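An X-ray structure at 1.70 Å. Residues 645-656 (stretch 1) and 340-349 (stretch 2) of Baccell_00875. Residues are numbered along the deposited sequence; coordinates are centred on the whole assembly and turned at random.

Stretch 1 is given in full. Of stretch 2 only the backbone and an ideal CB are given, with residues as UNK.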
ATOM      1  N   ASN A 645       2.359  -3.593   9.345  1.00 12.79           N
ATOM      2  CA  ASN A 645       1.642  -4.710   8.805  1.00 12.89           C
ATOM      3  C   ASN A 645       1.087  -5.659   9.866  1.00 12.24           C
ATOM      4  O   ASN A 645       0.350  -6.579   9.554  1.00 12.39           O
ATOM      5  CB  ASN A 645       2.488  -5.458   7.783  1.00 13.18           C
ATOM      6  CG  ASN A 645       2.504  -4.799   6.437  1.00 13.25           C
ATOM      7  OD1 ASN A 645       1.875  -5.306   5.505  1.00 13.82           O
ATOM      8  ND2 ASN A 645       3.245  -3.702   6.304  1.00 13.36           N
ATOM      9  N   LEU A 646       1.400  -5.431  11.131  1.00 12.54           N
ATOM     10  CA  LEU A 646       0.825  -6.258  12.186  1.00 12.82           C
ATOM     11  C   LEU A 646      -0.671  -6.135  12.303  1.00 12.91           C
ATOM     12  O   LEU A 646      -1.296  -7.010  12.891  1.00 13.94           O
ATOM     13  CB  LEU A 646       1.457  -5.973  13.549  1.00 13.53           C
ATOM     14  CG  LEU A 646       2.928  -6.351  13.678  1.00 14.64           C
ATOM     15  CD1 LEU A 646       3.443  -5.815  14.996  1.00 14.96           C
ATOM     16  CD2 LEU A 646       3.119  -7.855  13.559  1.00 15.51           C
ATOM     17  N   CYS A 647      -1.269  -5.078  11.739  1.00 12.97           N
ATOM     18  CA  CYS A 647      -2.720  -4.940  11.788  1.00 12.93           C
ATOM     19  C   CYS A 647      -3.473  -6.029  11.031  1.00 12.92           C
ATOM     20  O   CYS A 647      -4.654  -6.213  11.266  1.00 13.92           O
ATOM     21  CB  CYS A 647      -3.156  -3.572  11.321  1.00 13.06           C
ATOM     22  SG  CYS A 647      -2.871  -3.302   9.556  1.00 14.21           S
ATOM     23  N   LEU A 648      -2.782  -6.802  10.193  1.00 12.76           N
ATOM     24  CA  LEU A 648      -3.416  -7.901   9.446  1.00 13.22           C
ATOM     25  C   LEU A 648      -3.638  -9.157  10.286  1.00 12.82           C
ATOM     26  O   LEU A 648      -4.195 -10.129   9.798  1.00 12.76           O
ATOM     27  CB  LEU A 648      -2.557  -8.243   8.236  1.00 13.32           C
ATOM     28  CG  LEU A 648      -2.361  -7.136   7.199  1.00 13.97           C
ATOM     29  CD1 LEU A 648      -1.200  -7.508   6.292  1.00 15.00           C
ATOM     30  CD2 LEU A 648      -3.634  -6.869   6.415  1.00 14.48           C
ATOM     31  N   PHE A 649      -3.165  -9.148  11.534  1.00 12.22           N
ATOM     32  CA  PHE A 649      -3.180 -10.308  12.432  1.00 13.00           C
ATOM     33  C   PHE A 649      -3.945  -9.929  13.680  1.00 13.44           C
ATOM     34  O   PHE A 649      -3.698  -8.859  14.266  1.00 14.49           O
ATOM     35  CB  PHE A 649      -1.725 -10.694  12.758  1.00 12.54           C
ATOM     36  CG  PHE A 649      -0.934 -10.955  11.522  1.00 12.43           C
ATOM     37  CD1 PHE A 649      -1.010 -12.195  10.897  1.00 12.92           C
ATOM     38  CD2 PHE A 649      -0.189  -9.946  10.931  1.00 13.12           C
ATOM     39  CE1 PHE A 649      -0.359 -12.412   9.687  1.00 13.66           C
ATOM     40  CE2 PHE A 649       0.474 -10.171   9.725  1.00 13.78           C
ATOM     41  CZ  PHE A 649       0.385 -11.411   9.113  1.00 13.25           C
ATOM     42  N   PHE A 650      -4.891 -10.781  14.044  1.00 13.58           N
ATOM     43  CA  PHE A 650      -5.822 -10.507  15.117  1.00 14.51           C
ATOM     44  C   PHE A 650      -5.510 -11.311  16.379  1.00 15.63           C
ATOM     45  O   PHE A 650      -4.787 -12.329  16.338  1.00 15.31           O
ATOM     46  CB  PHE A 650      -7.247 -10.764  14.603  1.00 14.33           C
ATOM     47  CG  PHE A 650      -7.519 -10.092  13.268  1.00 14.79           C
ATOM     48  CD1 PHE A 650      -7.282  -8.722  13.113  1.00 15.46           C
ATOM     49  CD2 PHE A 650      -7.899 -10.831  12.172  1.00 14.93           C
ATOM     50  CE1 PHE A 650      -7.483  -8.101  11.888  1.00 16.09           C
ATOM     51  CE2 PHE A 650      -8.117 -10.225  10.944  1.00 15.29           C
ATOM     52  CZ  PHE A 650      -7.893  -8.851  10.805  1.00 15.44           C
ATOM     53  N   GLU A 651      -6.091 -10.884  17.489  1.00 16.00           N
ATOM     54  CA  GLU A 651      -5.725 -11.410  18.807  1.00 17.29           C
ATOM     55  C   GLU A 651      -6.244 -12.812  19.061  1.00 18.32           C
ATOM     56  O   GLU A 651      -5.880 -13.399  20.066  1.00 18.82           O
ATOM     57  CB  GLU A 651      -6.204 -10.497  19.936  1.00 18.51           C
ATOM     58  CG  GLU A 651      -5.603  -9.095  19.910  1.00 21.56           C
ATOM     59  CD  GLU A 651      -4.167  -9.008  20.360  1.00 25.86           C
ATOM     60  OE1 GLU A 651      -3.632 -10.003  20.937  1.00 27.68           O
ATOM     61  OE2 GLU A 651      -3.576  -7.910  20.142  1.00 25.80           O
ATOM     62  N   ASP A 652      -7.107 -13.332  18.191  1.00 16.35           N
ATOM     63  CA  ASP A 652      -7.498 -14.746  18.250  1.00 17.04           C
ATOM     64  C   ASP A 652      -6.703 -15.635  17.307  1.00 15.99           C
ATOM     65  O   ASP A 652      -7.069 -16.786  17.129  1.00 18.36           O
ATOM     66  CB  ASP A 652      -9.013 -14.891  17.990  1.00 17.61           C
ATOM     67  CG  ASP A 652      -9.458 -14.278  16.653  1.00 19.23           C
ATOM     68  OD1 ASP A 652      -8.620 -13.692  15.913  1.00 17.34           O
ATOM     69  OD2 ASP A 652     -10.681 -14.334  16.368  1.00 22.68           O
ATOM     70  N   GLY A 653      -5.670 -15.094  16.660  1.00 13.98           N
ATOM     71  CA  GLY A 653      -4.838 -15.848  15.751  1.00 14.67           C
ATOM     72  C   GLY A 653      -5.281 -15.804  14.307  1.00 13.86           C
ATOM     73  O   GLY A 653      -4.572 -16.305  13.460  1.00 14.35           O
ATOM     74  N   LYS A 654      -6.462 -15.240  14.034  1.00 14.19           N
ATOM     75  CA  LYS A 654      -6.945 -15.103  12.653  1.00 14.71           C
ATOM     76  C   LYS A 654      -6.119 -14.018  11.950  1.00 14.30           C
ATOM     77  O   LYS A 654      -5.423 -13.212  12.592  1.00 13.77           O
ATOM     78  CB  LYS A 654      -8.433 -14.761  12.627  1.00 15.30           C
ATOM     79  CG  LYS A 654      -9.313 -15.940  12.994  1.00 16.37           C
ATOM     80  CD  LYS A 654     -10.792 -15.549  13.081  1.00 18.84           C
ATOM     81  CE  LYS A 654     -11.700 -16.770  13.208  1.00 20.20           C
ATOM     82  NZ  LYS A 654     -13.137 -16.384  13.185  1.00 22.05           N
ATOM     83  N   ALA A 655      -6.193 -13.997  10.622  1.00 13.76           N
ATOM     84  CA  ALA A 655      -5.479 -13.017   9.851  1.00 13.69           C
ATOM     85  C   ALA A 655      -6.302 -12.643   8.617  1.00 13.62           C
ATOM     86  O   ALA A 655      -7.229 -13.371   8.242  1.00 14.04           O
ATOM     87  CB  ALA A 655      -4.130 -13.540   9.433  1.00 13.33           C
ATOM     88  N   SER A 656      -5.928 -11.534   8.010  1.00 14.44           N
ATOM     89  CA  SER A 656      -6.608 -11.056   6.796  1.00 14.42           C
ATOM     90  C   SER A 656      -5.631 -10.829   5.646  1.00 14.61           C
ATOM     91  O   SER A 656      -4.561 -10.263   5.836  1.00 13.59           O
ATOM     92  CB  SER A 656      -7.359  -9.760   7.102  1.00 14.34           C
ATOM     93  OG  SER A 656      -7.876  -9.201   5.902  1.00 14.64           O
ATOM     94  N   UNK A 340       3.211 -12.446  21.544  1.00 16.44           N
ATOM     95  CA  UNK A 340       2.005 -13.256  21.701  1.00 18.19           C
ATOM     96  C   UNK A 340       1.160 -13.221  20.418  1.00 16.35           C
ATOM     97  O   UNK A 340       0.497 -14.212  20.097  1.00 16.05           O
ATOM     98  CB  UNK A 340       1.184 -12.762  22.894  1.00 18.19           C
ATOM     99  N   UNK A 341       1.136 -12.071  19.738  1.00 15.44           N
ATOM    100  CA  UNK A 341       0.392 -11.959  18.468  1.00 15.74           C
ATOM    101  C   UNK A 341       0.906 -13.009  17.467  1.00 15.12           C
ATOM    102  O   UNK A 341       0.124 -13.727  16.868  1.00 14.86           O
ATOM    103  CB  UNK A 341       0.530 -10.552  17.882  1.00 15.74           C
ATOM    104  N   UNK A 342       2.225 -13.096  17.340  1.00 15.54           N
ATOM    105  CA  UNK A 342       2.856 -14.008  16.402  1.00 15.76           C
ATOM    106  C   UNK A 342       2.641 -15.458  16.839  1.00 15.45           C
ATOM    107  O   UNK A 342       2.333 -16.294  16.022  1.00 15.13           O
ATOM    108  CB  UNK A 342       4.350 -13.700  16.281  1.00 15.76           C
ATOM    109  N   UNK A 343       2.786 -15.733  18.139  1.00 15.25           N
ATOM    110  CA  UNK A 343       2.549 -17.058  18.685  1.00 17.40           C
ATOM    111  C   UNK A 343       1.137 -17.513  18.394  1.00 15.63           C
ATOM    112  O   UNK A 343       0.937 -18.632  17.940  1.00 14.50           O
ATOM    113  CB  UNK A 343       2.811 -17.075  20.192  1.00 17.40           C
ATOM    114  N   UNK A 344       0.166 -16.627  18.606  1.00 14.69           N
ATOM    115  CA  UNK A 344      -1.219 -16.988  18.373  1.00 15.27           C
ATOM    116  C   UNK A 344      -1.471 -17.260  16.886  1.00 12.79           C
ATOM    117  O   UNK A 344      -2.210 -18.169  16.557  1.00 13.59           O
ATOM    118  CB  UNK A 344      -2.145 -15.880  18.878  1.00 15.27           C
ATOM    119  N   UNK A 345      -0.864 -16.470  16.019  1.00 13.08           N
ATOM    120  CA  UNK A 345      -1.045 -16.665  14.581  1.00 13.79           C
ATOM    121  C   UNK A 345      -0.475 -18.019  14.135  1.00 14.07           C
ATOM    122  O   UNK A 345      -1.112 -18.766  13.409  1.00 14.65           O
ATOM    123  CB  UNK A 345      -0.378 -15.528  13.804  1.00 13.79           C
ATOM    124  N   UNK A 346       0.734 -18.299  14.589  1.00 14.69           N
ATOM    125  CA  UNK A 346       1.389 -19.556  14.264  1.00 15.94           C
ATOM    126  C   UNK A 346       0.550 -20.742  14.727  1.00 17.01           C
ATOM    127  O   UNK A 346       0.368 -21.682  13.975  1.00 15.50           O
ATOM    128  CB  UNK A 346       2.781 -19.611  14.897  1.00 15.94           C
ATOM    129  N   UNK A 347       0.056 -20.700  15.973  1.00 17.00           N
ATOM    130  CA  UNK A 347      -0.806 -21.763  16.489  1.00 18.89           C
ATOM    131  C   UNK A 347      -2.088 -21.911  15.698  1.00 18.21           C
ATOM    132  O   UNK A 347      -2.532 -23.012  15.474  1.00 17.25           O
ATOM    133  CB  UNK A 347      -1.143 -21.499  17.958  1.00 18.89           C
ATOM    134  N   UNK A 348      -2.664 -20.795  15.243  1.00 16.41           N
ATOM    135  CA  UNK A 348      -3.858 -20.845  14.398  1.00 15.94           C
ATOM    136  C   UNK A 348      -3.575 -21.528  13.061  1.00 15.52           C
ATOM    137  O   UNK A 348      -4.398 -22.334  12.598  1.00 17.30           O
ATOM    138  CB  UNK A 348      -4.393 -19.432  14.157  1.00 15.94           C
ATOM    139  N   UNK A 349      -2.451 -21.184  12.437  1.00 15.36           N
ATOM    140  CA  UNK A 349      -2.075 -21.779  11.158  1.00 16.53           C
ATOM    141  C   UNK A 349      -1.980 -23.305  11.318  1.00 17.49           C
ATOM    142  O   UNK A 349      -2.607 -24.067  10.561  1.00 17.13           O
ATOM    143  CB  UNK A 349      -0.750 -21.199  10.658  1.00 16.53           C
TER

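Stretch 2 is one helix, so the side chains that can reach stretch 1 recur every three or four residues. Stretch 1 meets it with a short 3-10 segment and then a type I turn from Phe 650 to Gly 653, which comes closest at the turn's end: the CA of Gly 653 lies 4.1 Å from the CA of 345. Gly 653 has no side chain, and a CB there would clash with the carbonyl O of 344 and the CB of 348; its phi of 92° also favours glycine by itself.

Position 340 points its CB sideways, with nothing of stretch 1 within 5.5 Å, so this contact asks little of it. It is Asp 340, which turns instead to its own helix and forms a salt bridge with position 343.

At 341 the CB also points sideways, and its nearest neighbour is Glu 651 OE1 at 5.2 Å. Beyond it lie Leu 646, the CB of Phe 649 and the carbonyls of the turn, a hollow for a branched or long apolar chain; leucine, methionine or perhaps isoleucine could serve. The residue is Leu 341, chi1 t and chi2 p. Its CD2 packs 4.1 Å from Phe 649 CB and 4.2 Å from Leu 646 CB, while its CD1 comes 3.6 Å from Phe 650 O. Its carbonyl also takes part in the contact, since one water donates to both Leu 341 O and Phe 650 O.

Positions 342 and 343 have open space as far as stretch 1 is concerned, and many residues would suit. They are Ile 342 and Arg 343.

Position 344 points toward the turn, its CB 4.1 Å from Gly 653 CA. Nearby stand an acceptor, Glu 651 O, and the carboxylate of the same residue, so a long donor with positive charge is the natural reading, lysine or arginine. Lys 344 takes the place: its NZ donates to Glu 651 O at 2.8 Å and to Glu 651 OE1 at 2.9 Å, the latter a salt bridge, so one ammonium ties together the backbone and side chain of a single residue.

Position 345 looks sideways, its CB 4.3 Å from Gly 653 O and 4.5 Å from Phe 649 CD1. A small residue would leave that carbonyl unanswered from here; a long donor with an aliphatic stem could use both features. It is Arg 345. Its CG rests 3.8 Å from Phe 649 CD1, and NH1 donates to Gly 653 O at 2.9 Å, nearly straight at 167°, with the acceptor near the guanidinium plane. Ala 655 CB covers one face, 3.5 Å from Arg 345 CZ.

Positions 346, 347 and 349 make no contact here and are left free by it: Val 346, Asp 347 and Ile 349.

Position 348 points toward stretch 1, its ideal CB a tight 3.2 Å from Gly 653 O, with the backbone and stem of Lys 654 beyond. A flat or long apolar chain would suit. Phe 348 lays one ring face under Lys 654 N, and its CZ meets Lys 654 CG at 3.6 Å.

Stretch 2, residues 340-349: DLIRKRVDFI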
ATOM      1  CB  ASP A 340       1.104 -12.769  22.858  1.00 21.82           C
ATOM      2  CG  ASP A 340       1.673 -13.056  24.249  1.00 29.44           C
ATOM      3  OD1 ASP A 340       2.659 -13.821  24.379  1.00 35.59           O
ATOM      4  OD2 ASP A 340       1.111 -12.497  25.238  1.00 31.97           O
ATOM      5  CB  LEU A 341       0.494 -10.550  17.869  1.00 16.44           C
ATOM      6  CG  LEU A 341      -0.470 -10.231  16.715  1.00 17.17           C
ATOM      7  CD1 LEU A 341      -1.929 -10.341  17.170  1.00 18.20           C
ATOM      8  CD2 LEU A 341      -0.238  -8.833  16.152  1.00 17.44           C
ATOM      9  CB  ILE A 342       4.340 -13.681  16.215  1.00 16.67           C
ATOM     10  CG1 ILE A 342       4.489 -12.274  15.612  1.00 17.46           C
ATOM     11  CG2 ILE A 342       5.029 -14.744  15.362  1.00 17.31           C
ATOM     12  CD1 ILE A 342       5.925 -11.835  15.454  1.00 17.68           C
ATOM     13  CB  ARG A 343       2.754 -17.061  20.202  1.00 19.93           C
ATOM     14  CG  ARG A 343       2.554 -18.433  20.821  1.00 23.76           C
ATOM     15  CD  ARG A 343       2.264 -18.335  22.283  1.00 29.12           C
ATOM     16  NE  ARG A 343       0.828 -18.277  22.482  1.00 34.35           N
ATOM     17  CZ  ARG A 343       0.173 -17.366  23.182  1.00 34.73           C
ATOM     18  NH1 ARG A 343       0.794 -16.353  23.806  1.00 40.83           N
ATOM     19  NH2 ARG A 343      -1.140 -17.479  23.256  1.00 35.89           N
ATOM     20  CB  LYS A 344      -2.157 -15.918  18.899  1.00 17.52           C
ATOM     21  CG  LYS A 344      -2.216 -15.939  20.434  1.00 20.19           C
ATOM     22  CD  LYS A 344      -3.261 -15.010  20.991  1.00 22.92           C
ATOM     23  CE  LYS A 344      -2.854 -13.555  20.907  1.00 26.13           C
ATOM     24  NZ  LYS A 344      -3.791 -12.754  21.759  1.00 28.43           N
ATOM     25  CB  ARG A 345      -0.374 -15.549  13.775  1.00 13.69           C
ATOM     26  CG  ARG A 345      -0.446 -15.730  12.258  1.00 13.59           C
ATOM     27  CD  ARG A 345      -1.886 -15.873  11.822  1.00 13.33           C
ATOM     28  NE  ARG A 345      -2.024 -16.246  10.427  1.00 13.25           N
ATOM     29  CZ  ARG A 345      -3.073 -16.883   9.941  1.00 13.02           C
ATOM     30  NH1 ARG A 345      -4.136 -17.201  10.692  1.00 13.54           N
ATOM     31  NH2 ARG A 345      -3.056 -17.211   8.663  1.00 13.58           N
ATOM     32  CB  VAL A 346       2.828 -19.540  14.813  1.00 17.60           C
ATOM     33  CG1 VAL A 346       3.446 -20.919  14.896  1.00 19.49           C
ATOM     34  CG2 VAL A 346       3.669 -18.610  13.945  1.00 17.29           C
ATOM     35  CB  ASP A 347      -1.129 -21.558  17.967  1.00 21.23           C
ATOM     36  CG  ASP A 347       0.100 -21.766  18.882  1.00 25.77           C
ATOM     37  OD1 ASP A 347       1.099 -22.411  18.471  1.00 28.54           O
ATOM     38  OD2 ASP A 347       0.050 -21.291  20.044  1.00 29.10           O
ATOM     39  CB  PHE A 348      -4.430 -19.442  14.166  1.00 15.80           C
ATOM     40  CG  PHE A 348      -5.845 -19.448  13.672  1.00 15.49           C
ATOM     41  CD1 PHE A 348      -6.115 -19.607  12.315  1.00 16.00           C
ATOM     42  CD2 PHE A 348      -6.910 -19.259  14.535  1.00 16.21           C
ATOM     43  CE1 PHE A 348      -7.414 -19.638  11.839  1.00 16.85           C
ATOM     44  CE2 PHE A 348      -8.224 -19.276  14.060  1.00 17.49           C
ATOM     45  CZ  PHE A 348      -8.478 -19.477  12.716  1.00 17.08           C
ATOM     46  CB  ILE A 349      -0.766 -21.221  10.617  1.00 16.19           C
ATOM     47  CG1 ILE A 349      -0.956 -19.765  10.176  1.00 14.77           C
ATOM     48  CG2 ILE A 349      -0.274 -22.057   9.426  1.00 17.12           C
ATOM     49  CD1 ILE A 349       0.316 -18.994   9.979  1.00 14.59           C
TER
HETATM   50  O   HOH W   1      -2.631 -13.438  15.173  1.00 24.95           O
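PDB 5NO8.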